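Local coordinates for protein nodulation fucosyltransferase NodZ (Bradyrhizobium sp., PDB 2HHC) that is a nodulation fucosyltransferase of the NodZ family, a member of the GT-B clan, at residues D159-Y162 against E163-S167; S266-I269 against D270-L273; F289-Y292 against A293-L296. All coordinates share one frame; numbering follows the deposited sequence. Where two conformers were deposited one is given.

Interaction 1: D159-Y162 against E163-S167; sequences DALY and EEHFS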
ATOM      1  N   ASP A 159       9.054  10.504 -12.739  1.00 28.06           N
ATOM      2  CA  ASP A 159      10.378  10.850 -13.267  1.00 27.82           C
ATOM      3  C   ASP A 159      10.463  12.365 -13.443  1.00 26.85           C
ATOM      4  O   ASP A 159      11.448  12.975 -13.077  1.00 26.42           O
ATOM      5  CB  ASP A 159      10.672  10.114 -14.587  1.00 27.40           C
ATOM      6  CG  ASP A 159      10.785   8.572 -14.428  1.00 29.95           C
ATOM      7  OD1 ASP A 159      11.006   8.126 -13.288  1.00 36.25           O
ATOM      8  OD2 ASP A 159      10.628   7.862 -15.426  1.00 34.17           O
ATOM      9  N   ALA A 160       9.460  12.960 -14.105  1.00 27.32           N
ATOM     10  CA  ALA A 160       9.460  14.412 -14.292  1.00 27.85           C
ATOM     11  C   ALA A 160       9.490  15.165 -12.975  1.00 27.08           C
ATOM     12  O   ALA A 160      10.270  16.110 -12.797  1.00 28.32           O
ATOM     13  CB  ALA A 160       8.290  14.826 -15.129  1.00 27.71           C
ATOM     14  N   LEU A 161       8.652  14.746 -12.022  1.00 28.67           N
ATOM     15  CA  LEU A 161       8.603  15.355 -10.702  1.00 28.89           C
ATOM     16  C   LEU A 161       9.924  15.223  -9.902  1.00 27.47           C
ATOM     17  O   LEU A 161      10.378  16.130  -9.255  1.00 29.57           O
ATOM     18  CB  LEU A 161       7.429  14.775  -9.878  1.00 31.02           C
ATOM     19  CG  LEU A 161       6.075  15.223 -10.452  1.00 32.77           C
ATOM     20  CD1 LEU A 161       4.939  14.256 -10.072  1.00 35.25           C
ATOM     21  CD2 LEU A 161       5.710  16.568  -9.905  1.00 34.99           C
ATOM     22  N   TYR A 162      10.561  14.061 -10.023  1.00 28.09           N
ATOM     23  CA  TYR A 162      11.834  13.844  -9.377  1.00 29.66           C
ATOM     24  C   TYR A 162      12.879  14.841  -9.918  1.00 29.56           C
ATOM     25  O   TYR A 162      13.579  15.517  -9.182  1.00 29.47           O
ATOM     26  CB  TYR A 162      12.312  12.406  -9.575  1.00 30.48           C
ATOM     27  CG  TYR A 162      13.556  12.163  -8.800  1.00 32.39           C
ATOM     28  CD1 TYR A 162      13.498  11.800  -7.446  1.00 36.20           C
ATOM     29  CD2 TYR A 162      14.794  12.352  -9.389  1.00 37.14           C
ATOM     30  CE1 TYR A 162      14.699  11.615  -6.733  1.00 38.53           C
ATOM     31  CE2 TYR A 162      15.935  12.160  -8.710  1.00 37.99           C
ATOM     32  CZ  TYR A 162      15.897  11.806  -7.384  1.00 38.45           C
ATOM     33  OH  TYR A 162      17.175  11.625  -6.840  1.00 43.94           O
ATOM     34  N   GLU A 163      12.992  14.944 -11.229  1.00 28.52           N
ATOM     35  CA  GLU A 163      13.911  15.859 -11.844  1.00 29.97           C
ATOM     36  C   GLU A 163      13.617  17.302 -11.433  1.00 30.17           C
ATOM     37  O   GLU A 163      14.522  18.079 -11.139  1.00 29.85           O
ATOM     38  CB  GLU A 163      13.836  15.696 -13.344  1.00 28.27           C
ATOM     39  CG  GLU A 163      14.546  16.695 -14.217  1.00 30.13           C
ATOM     40  CD  GLU A 163      15.997  16.911 -13.887  1.00 35.44           C
ATOM     41  OE1 GLU A 163      16.601  16.042 -13.226  1.00 39.58           O
ATOM     42  OE2 GLU A 163      16.530  17.939 -14.363  1.00 38.48           O
ATOM     43  N   GLU A 164      12.336  17.642 -11.373  1.00 29.86           N
ATOM     44  CA  GLU A 164      11.903  19.015 -11.153  1.00 30.43           C
ATOM     45  C   GLU A 164      12.097  19.482  -9.720  1.00 31.09           C
ATOM     46  O   GLU A 164      12.293  20.669  -9.505  1.00 33.24           O
ATOM     47  CB  GLU A 164      10.427  19.173 -11.562  1.00 30.22           C
ATOM     48  CG  GLU A 164      10.226  19.162 -13.039  1.00 30.92           C
ATOM     49  CD  GLU A 164       8.864  18.698 -13.510  1.00 30.53           C
ATOM     50  OE1 GLU A 164       7.987  18.394 -12.646  1.00 35.97           O
ATOM     51  OE2 GLU A 164       8.720  18.574 -14.760  1.00 35.79           O
ATOM     52  N   HIS A 165      12.068  18.584  -8.743  1.00 30.92           N
ATOM     53  CA  HIS A 165      12.017  18.970  -7.300  1.00 33.37           C
ATOM     54  C   HIS A 165      13.009  18.225  -6.403  1.00 34.83           C
ATOM     55  O   HIS A 165      13.516  18.807  -5.430  1.00 36.26           O
ATOM     56  CB  HIS A 165      10.628  18.696  -6.725  1.00 35.30           C
ATOM     57  CG  HIS A 165       9.525  19.395  -7.433  1.00 34.88           C
ATOM     58  ND1 HIS A 165       9.264  20.744  -7.239  1.00 41.02           N
ATOM     59  CD2 HIS A 165       8.601  18.946  -8.309  1.00 41.32           C
ATOM     60  CE1 HIS A 165       8.246  21.087  -8.009  1.00 44.21           C
ATOM     61  NE2 HIS A 165       7.823  20.016  -8.662  1.00 45.22           N
ATOM     62  N   PHE A 166      13.244  16.957  -6.673  1.00 32.88           N
ATOM     63  CA  PHE A 166      14.036  16.057  -5.835  1.00 35.07           C
ATOM     64  C   PHE A 166      15.543  16.087  -6.159  1.00 35.76           C
ATOM     65  O   PHE A 166      16.387  16.109  -5.243  1.00 37.29           O
ATOM     66  CB  PHE A 166      13.543  14.630  -5.960  1.00 36.21           C
ATOM     67  CG  PHE A 166      12.325  14.315  -5.181  1.00 37.27           C
ATOM     68  CD1 PHE A 166      11.108  14.855  -5.518  1.00 34.39           C
ATOM     69  CD2 PHE A 166      12.404  13.466  -4.092  1.00 38.81           C
ATOM     70  CE1 PHE A 166       9.923  14.520  -4.750  1.00 36.95           C
ATOM     71  CE2 PHE A 166      11.309  13.177  -3.370  1.00 39.53           C
ATOM     72  CZ  PHE A 166      10.080  13.702  -3.691  1.00 35.38           C
ATOM     73  N   SER A 167      15.896  16.069  -7.447  1.00 35.01           N
ATOM     74  CA  SER A 167      17.274  16.056  -7.854  1.00 35.37           C
ATOM     75  C   SER A 167      17.985  17.290  -7.312  1.00 34.75           C
ATOM     76  O   SER A 167      17.502  18.409  -7.402  1.00 35.04           O
ATOM     77  CB  SER A 167      17.347  15.996  -9.391  1.00 34.99           C
ATOM     78  OG  SER A 167      18.689  16.054  -9.812  1.00 39.00           O
TER

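Interaction 2: S266-I269 against D270-L273; sequences SALI and DMYL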
ATOM      1  N   SER A 266      -2.534   9.394  -8.770  1.00 27.96           N
ATOM      2  CA  SER A 266      -2.053  10.387  -7.840  1.00 29.22           C
ATOM      3  C   SER A 266      -1.543   9.791  -6.512  1.00 28.45           C
ATOM      4  O   SER A 266      -0.514  10.168  -5.965  1.00 29.48           O
ATOM      5  CB  SER A 266      -3.218  11.366  -7.590  0.65 29.91           C
ATOM      6  OG  SER A 266      -2.799  12.378  -6.710  0.65 36.27           O
ATOM      7  N   ALA A 267      -2.292   8.818  -6.014  1.00 27.50           N
ATOM      8  CA  ALA A 267      -1.882   8.111  -4.814  1.00 28.29           C
ATOM      9  C   ALA A 267      -0.537   7.421  -5.012  1.00 28.54           C
ATOM     10  O   ALA A 267       0.358   7.509  -4.189  1.00 29.20           O
ATOM     11  CB  ALA A 267      -2.937   7.144  -4.393  1.00 28.89           C
ATOM     12  N   LEU A 268      -0.405   6.711  -6.132  1.00 27.58           N
ATOM     13  CA  LEU A 268       0.822   5.970  -6.397  1.00 27.56           C
ATOM     14  C   LEU A 268       2.013   6.898  -6.595  1.00 27.84           C
ATOM     15  O   LEU A 268       3.120   6.606  -6.114  1.00 28.67           O
ATOM     16  CB  LEU A 268       0.635   5.038  -7.607  1.00 28.16           C
ATOM     17  CG  LEU A 268      -0.288   3.843  -7.353  1.00 26.92           C
ATOM     18  CD1 LEU A 268      -0.771   3.198  -8.629  1.00 27.12           C
ATOM     19  CD2 LEU A 268       0.371   2.795  -6.413  1.00 27.22           C
ATOM     20  N   ILE A 269       1.806   7.987  -7.326  1.00 27.43           N
ATOM     21  CA  ILE A 269       2.861   8.957  -7.501  1.00 29.16           C
ATOM     22  C   ILE A 269       3.398   9.443  -6.140  1.00 29.59           C
ATOM     23  O   ILE A 269       4.636   9.492  -5.894  1.00 30.74           O
ATOM     24  CB  ILE A 269       2.408  10.128  -8.400  1.00 28.70           C
ATOM     25  CG1 ILE A 269       2.161   9.636  -9.826  1.00 28.90           C
ATOM     26  CG2 ILE A 269       3.449  11.266  -8.388  1.00 29.88           C
ATOM     27  CD1 ILE A 269       1.287  10.580 -10.659  1.00 29.75           C
ATOM     28  N   ASP A 270       2.480   9.820  -5.256  1.00 30.00           N
ATOM     29  CA  ASP A 270       2.889  10.274  -3.916  1.00 30.34           C
ATOM     30  C   ASP A 270       3.593   9.160  -3.127  1.00 30.25           C
ATOM     31  O   ASP A 270       4.636   9.364  -2.496  1.00 30.18           O
ATOM     32  CB  ASP A 270       1.666  10.692  -3.112  1.00 29.36           C
ATOM     33  CG  ASP A 270       1.170  12.118  -3.423  1.00 33.30           C
ATOM     34  OD1 ASP A 270       1.859  12.840  -4.172  1.00 34.86           O
ATOM     35  OD2 ASP A 270       0.060  12.469  -2.893  1.00 36.97           O
ATOM     36  N   MET A 271       3.061   7.937  -3.168  1.00 28.86           N
ATOM     37  CA  MET A 271       3.620   6.805  -2.384  1.00 29.87           C
ATOM     38  C   MET A 271       5.062   6.517  -2.813  1.00 30.45           C
ATOM     39  O   MET A 271       5.931   6.287  -1.988  1.00 29.48           O
ATOM     40  CB  MET A 271       2.734   5.567  -2.547  1.00 29.17           C
ATOM     41  CG  MET A 271       1.426   5.659  -1.889  1.00 33.05           C
ATOM     42  SD  MET A 271       0.446   4.261  -2.340  1.00 35.81           S
ATOM     43  CE  MET A 271       1.374   3.019  -1.631  1.00 29.23           C
ATOM     44  N   TYR A 272       5.282   6.492  -4.134  1.00 29.38           N
ATOM     45  CA  TYR A 272       6.594   6.199  -4.664  1.00 30.32           C
ATOM     46  C   TYR A 272       7.577   7.358  -4.480  1.00 30.76           C
ATOM     47  O   TYR A 272       8.744   7.133  -4.164  1.00 31.48           O
ATOM     48  CB  TYR A 272       6.432   5.756  -6.127  1.00 29.52           C
ATOM     49  CG  TYR A 272       6.068   4.298  -6.300  1.00 29.47           C
ATOM     50  CD1 TYR A 272       4.818   3.795  -6.006  1.00 29.40           C
ATOM     51  CD2 TYR A 272       6.990   3.380  -6.829  1.00 29.20           C
ATOM     52  CE1 TYR A 272       4.501   2.495  -6.157  1.00 30.17           C
ATOM     53  CE2 TYR A 272       6.655   2.088  -7.000  1.00 29.48           C
ATOM     54  CZ  TYR A 272       5.427   1.607  -6.686  1.00 28.63           C
ATOM     55  OH  TYR A 272       5.076   0.274  -6.862  1.00 29.96           O
ATOM     56  N   LEU A 273       7.134   8.607  -4.623  1.00 29.55           N
ATOM     57  CA  LEU A 273       8.018   9.728  -4.386  1.00 30.62           C
ATOM     58  C   LEU A 273       8.384   9.852  -2.901  1.00 30.90           C
ATOM     59  O   LEU A 273       9.490  10.199  -2.571  1.00 31.16           O
ATOM     60  CB  LEU A 273       7.418  10.997  -4.917  1.00 30.43           C
ATOM     61  CG  LEU A 273       7.494  11.224  -6.439  1.00 30.39           C
ATOM     62  CD1 LEU A 273       6.706  12.408  -6.783  1.00 32.14           C
ATOM     63  CD2 LEU A 273       8.961  11.343  -6.899  1.00 30.99           C
TER
HETATM   64  O   HOH W   1       0.398  12.776  -6.681  1.00 30.79           O

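Interaction 3: F289-Y292 against A293-L296; sequences FTRY and ARLL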
ATOM      1  N   PHE A 289       0.024   3.782   3.618  1.00 28.39           N
ATOM      2  CA  PHE A 289       0.461   4.702   2.538  1.00 27.47           C
ATOM      3  C   PHE A 289       1.982   4.937   2.548  1.00 27.71           C
ATOM      4  O   PHE A 289       2.608   4.968   1.482  1.00 29.49           O
ATOM      5  CB  PHE A 289      -0.348   6.039   2.615  1.00 29.12           C
ATOM      6  CG  PHE A 289      -0.266   6.942   1.409  1.00 29.60           C
ATOM      7  CD1 PHE A 289       0.629   7.905   1.303  1.00 30.42           C
ATOM      8  CD2 PHE A 289      -1.268   6.898   0.454  1.00 36.53           C
ATOM      9  CE1 PHE A 289       0.694   8.755   0.210  1.00 34.13           C
ATOM     10  CE2 PHE A 289      -1.259   7.787  -0.632  1.00 38.15           C
ATOM     11  CZ  PHE A 289      -0.276   8.716  -0.723  1.00 35.50           C
ATOM     12  N   THR A 290       2.540   5.086   3.732  1.00 27.70           N
ATOM     13  CA  THR A 290       3.948   5.321   3.907  1.00 27.67           C
ATOM     14  C   THR A 290       4.742   4.094   4.267  1.00 28.46           C
ATOM     15  O   THR A 290       5.890   4.195   4.681  1.00 28.14           O
ATOM     16  CB  THR A 290       4.115   6.344   5.019  1.00 27.87           C
ATOM     17  OG1 THR A 290       3.273   6.034   6.145  1.00 28.08           O
ATOM     18  CG2 THR A 290       3.786   7.800   4.463  1.00 30.27           C
ATOM     19  N   ARG A 291       4.188   2.904   4.117  1.00 27.40           N
ATOM     20  CA  ARG A 291       4.966   1.673   4.409  1.00 25.27           C
ATOM     21  C   ARG A 291       6.134   1.558   3.421  1.00 27.48           C
ATOM     22  O   ARG A 291       7.223   1.207   3.866  1.00 26.96           O
ATOM     23  CB  ARG A 291       4.067   0.424   4.364  1.00 26.25           C
ATOM     24  CG  ARG A 291       4.785  -0.850   4.684  1.00 25.79           C
ATOM     25  CD  ARG A 291       5.517  -0.863   5.972  1.00 26.51           C
ATOM     26  NE  ARG A 291       6.070  -2.191   6.247  1.00 25.77           N
ATOM     27  CZ  ARG A 291       6.691  -2.572   7.355  1.00 25.87           C
ATOM     28  NH1 ARG A 291       6.829  -1.711   8.384  1.00 29.83           N
ATOM     29  NH2 ARG A 291       7.212  -3.762   7.452  1.00 26.54           N
ATOM     30  N   TYR A 292       5.923   1.777   2.136  1.00 26.87           N
ATOM     31  CA  TYR A 292       7.023   1.683   1.140  1.00 27.67           C
ATOM     32  C   TYR A 292       8.127   2.654   1.560  1.00 27.72           C
ATOM     33  O   TYR A 292       9.287   2.257   1.693  1.00 28.82           O
ATOM     34  CB  TYR A 292       6.492   1.985  -0.232  1.00 28.10           C
ATOM     35  CG  TYR A 292       7.475   1.770  -1.349  1.00 28.28           C
ATOM     36  CD1 TYR A 292       8.368   0.743  -1.297  1.00 29.75           C
ATOM     37  CD2 TYR A 292       7.489   2.616  -2.427  1.00 29.62           C
ATOM     38  CE1 TYR A 292       9.242   0.511  -2.363  1.00 29.33           C
ATOM     39  CE2 TYR A 292       8.343   2.397  -3.468  1.00 31.08           C
ATOM     40  CZ  TYR A 292       9.198   1.336  -3.420  1.00 27.95           C
ATOM     41  OH  TYR A 292      10.091   1.157  -4.522  1.00 33.06           O
ATOM     42  N   ALA A 293       7.769   3.875   1.875  1.00 27.93           N
ATOM     43  CA  ALA A 293       8.776   4.850   2.380  1.00 28.46           C
ATOM     44  C   ALA A 293       9.480   4.360   3.660  1.00 29.29           C
ATOM     45  O   ALA A 293      10.719   4.434   3.794  1.00 30.75           O
ATOM     46  CB  ALA A 293       8.143   6.166   2.596  1.00 30.95           C
ATOM     47  N   ARG A 294       8.754   3.809   4.625  1.00 28.31           N
ATOM     48  CA  ARG A 294       9.331   3.238   5.818  1.00 29.27           C
ATOM     49  C   ARG A 294      10.394   2.178   5.495  1.00 27.89           C
ATOM     50  O   ARG A 294      11.422   2.088   6.161  1.00 29.53           O
ATOM     51  CB  ARG A 294       8.238   2.656   6.728  1.00 30.86           C
ATOM     52  CG  ARG A 294       8.719   1.854   7.920  1.00 32.29           C
ATOM     53  CD  ARG A 294       9.561   2.668   8.893  1.00 35.38           C
ATOM     54  NE  ARG A 294      10.103   1.887  10.015  1.00 36.12           N
ATOM     55  CZ  ARG A 294      11.191   1.109   9.952  1.00 39.05           C
ATOM     56  NH1 ARG A 294      11.868   0.986   8.822  1.00 39.73           N
ATOM     57  NH2 ARG A 294      11.610   0.459  11.029  1.00 39.97           N
ATOM     58  N   LEU A 295      10.123   1.338   4.500  1.00 27.69           N
ATOM     59  CA  LEU A 295      11.103   0.312   4.072  1.00 28.98           C
ATOM     60  C   LEU A 295      12.385   0.886   3.485  1.00 29.47           C
ATOM     61  O   LEU A 295      13.479   0.255   3.629  1.00 29.13           O
ATOM     62  CB  LEU A 295      10.439  -0.608   3.040  1.00 28.92           C
ATOM     63  CG  LEU A 295       9.337  -1.503   3.630  1.00 30.20           C
ATOM     64  CD1 LEU A 295       8.594  -2.189   2.441  1.00 30.99           C
ATOM     65  CD2 LEU A 295       9.752  -2.424   4.729  1.00 31.74           C
ATOM     66  N   LEU A 296      12.293   2.012   2.807  1.00 29.56           N
ATOM     67  CA  LEU A 296      13.442   2.543   2.023  1.00 30.91           C
ATOM     68  C   LEU A 296      14.160   3.789   2.542  1.00 30.84           C
ATOM     69  O   LEU A 296      15.355   3.943   2.280  1.00 32.19           O
ATOM     70  CB  LEU A 296      13.047   2.775   0.567  1.00 31.56           C
ATOM     71  CG  LEU A 296      12.695   1.557  -0.303  1.00 34.01           C
ATOM     72  CD1 LEU A 296      12.323   2.027  -1.727  1.00 33.71           C
ATOM     73  CD2 LEU A 296      13.850   0.647  -0.342  1.00 37.09           C
TER
HETATM   74  O   HOH W   2       5.345   5.309   0.711  1.00 20.84           O

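Interaction 1: D159-Y162 against E163-S167
Tyr162 and Phe166 meet one turn apart at the C-terminal end of helix 152-166, where the alpha-helical pattern widens into a pi-type turn. The backbone bonds record the change. Glu163 N makes a nearly straight bond to Asp159 O, and Glu164 N bonds to Ala160 O. The next bond of this kind, His165 N to Leu161 O, is weak. Tyr162 O then takes two full bonds from opposite faces of its carbonyl plane, besides a weak one from His165 N. Phe166 N reaches Tyr162 O at 2.9 Å in a bent bond. Ser167 N reaches Tyr162 O more directly, at 160°, and this bond spans five residues.

The aromatic contact has Phe166 CB over one face of the Tyr162 ring. Its closeness is doubtful, because CB is modelled too near the ring. The two rings are nearly parallel but slid apart, with centroids 5.5 Å from each other, and barely overlap. Tyr162 has CG anti to its backbone N (chi1 -175°). This sets the ring beside its own carbonyl carbon, with Ser167 N over the same face as Phe166 CB. Arg276 makes a cation-pi contact with this ring, and Phe220 meets the Phe166 ring edge-to-face.

Apolar contact continues at Leu161, which lies side by side with His165. The His165 ring also stacks with Phe240. Leu161 CD2 is 4.1 Å from His165 CD2.

Interaction 2: S266-I269 against D270-L273
Tyr272 lies alongside Leu268 in the regular alpha-helix 258-274, part of the GT-B fold. Tyr272 CB is 3.4 Å from Leu268 O, the oxygen that accepts the Tyr272 backbone N-H. Tyr272 CG is anti to the carbonyl carbon (chi1 -83°) and beside the backbone N, which helps turn the ring edge to Leu268 O. Tyr272 CD1 comes within 3.3 Å of this Leu268 O, which sits near the ring plane. Tyr272 CE1 reaches Leu268 CD2 at 4.1 Å, and the two side chains run side by side. On its CD2 side the Tyr272 ring meets the Tyr292 ring with planes at about 60°. The side chain also touches Ile158 of helix 152-166.

Three more i to i+4 bonds make the backbone regular: Asp270 N to Ser266 O, Met271 N to Ala267 O and Leu273 N to Ile269 O. Ile269 and Leu273 point the same way, with Ile269 CG2 3.8 Å from Leu273 CD1. Ile269 touches Ile154, Arg157 and Leu161 of helix 152-166. Leu273 touches Leu161 and Phe166 of that helix and Phe220 of strand 217-223.

Ser266 O has a second donor beside Asp270 N. A water donates to Ser266 O at 2.9 Å. It also donates weakly to Asp270 OD1.

Interaction 3: F289-Y292 against A293-L296
Arg294 N bonds to Thr290 O at 2.9 Å and opens the short helix 291-296, the helical link of a beta-alpha-beta unit between strands 279-283 and 299-303. Leu295 N bonds to Arg291 O at 3.0 Å in the next turn. The third bond, Leu296 N to Tyr292 O, is weak, in keeping with the end of the helix. Thr290 holds the N-cap position, but its side chain makes no capping bond. Its OG1 bonds instead to Arg282 NE. A water joins the first turn: it donates to Phe289 O and accepts from Ala293 N at 3.0 Å.

Arg291 carries the main side-chain polar link outward, a salt bridge from NE to Glu141 OE1. Its chain is bent at chi2 (54°), which brings the guanidinium back toward Leu295 and Arg294. There Leu295 CD2 lies over one face, 3.7 Å above the plane and offset toward the rim. Arg291 NH1 also nears the aliphatic Arg294 CG. The two guanidinium planes are 49° apart.

Tyr292 and Leu296 form the apolar end. Leu296 CD1 approaches the ring obliquely, 3.5 Å from Tyr292 CE1 and 3.7 Å from Tyr292 OH. The Tyr292 ring also stacks with Phe145. Ala293 and Arg294 face strand 279-283, through Val280 and Arg282.

The contact therefore combines charged and apolar groups on one short helix. The methyl of Leu295 packs against the flat face of Arg291, while NE forms the salt bridge with Glu141. With Glu141 as partner, the positive charge of Arg291 is probably partly offset. This may lessen any repulsion from Arg294, whose charged atoms are not in contact with it.

Overall arrangement
The three contacts come in series along the chain: interaction 1 on helix 152-166, interaction 2 on helix 258-274 and interaction 3 on helix 291-296. Interaction 2 sits between the others. Its centre is about 13 Å from that of interaction 1 and about 11 Å from that of interaction 3, and it touches both. Interactions 1 and 3 have centres about 19 Å apart and do not touch. Leu161 and Phe166 touch helix 258-274 from an earlier helix, Phe289 and Tyr292 from a later segment. Interaction 1 lies at the surface and the other two are partly buried. Helix 258-274 thus bridges helix 152-166 and segment 289-296, whose helix links strands 279-283 and 299-303 of one sheet.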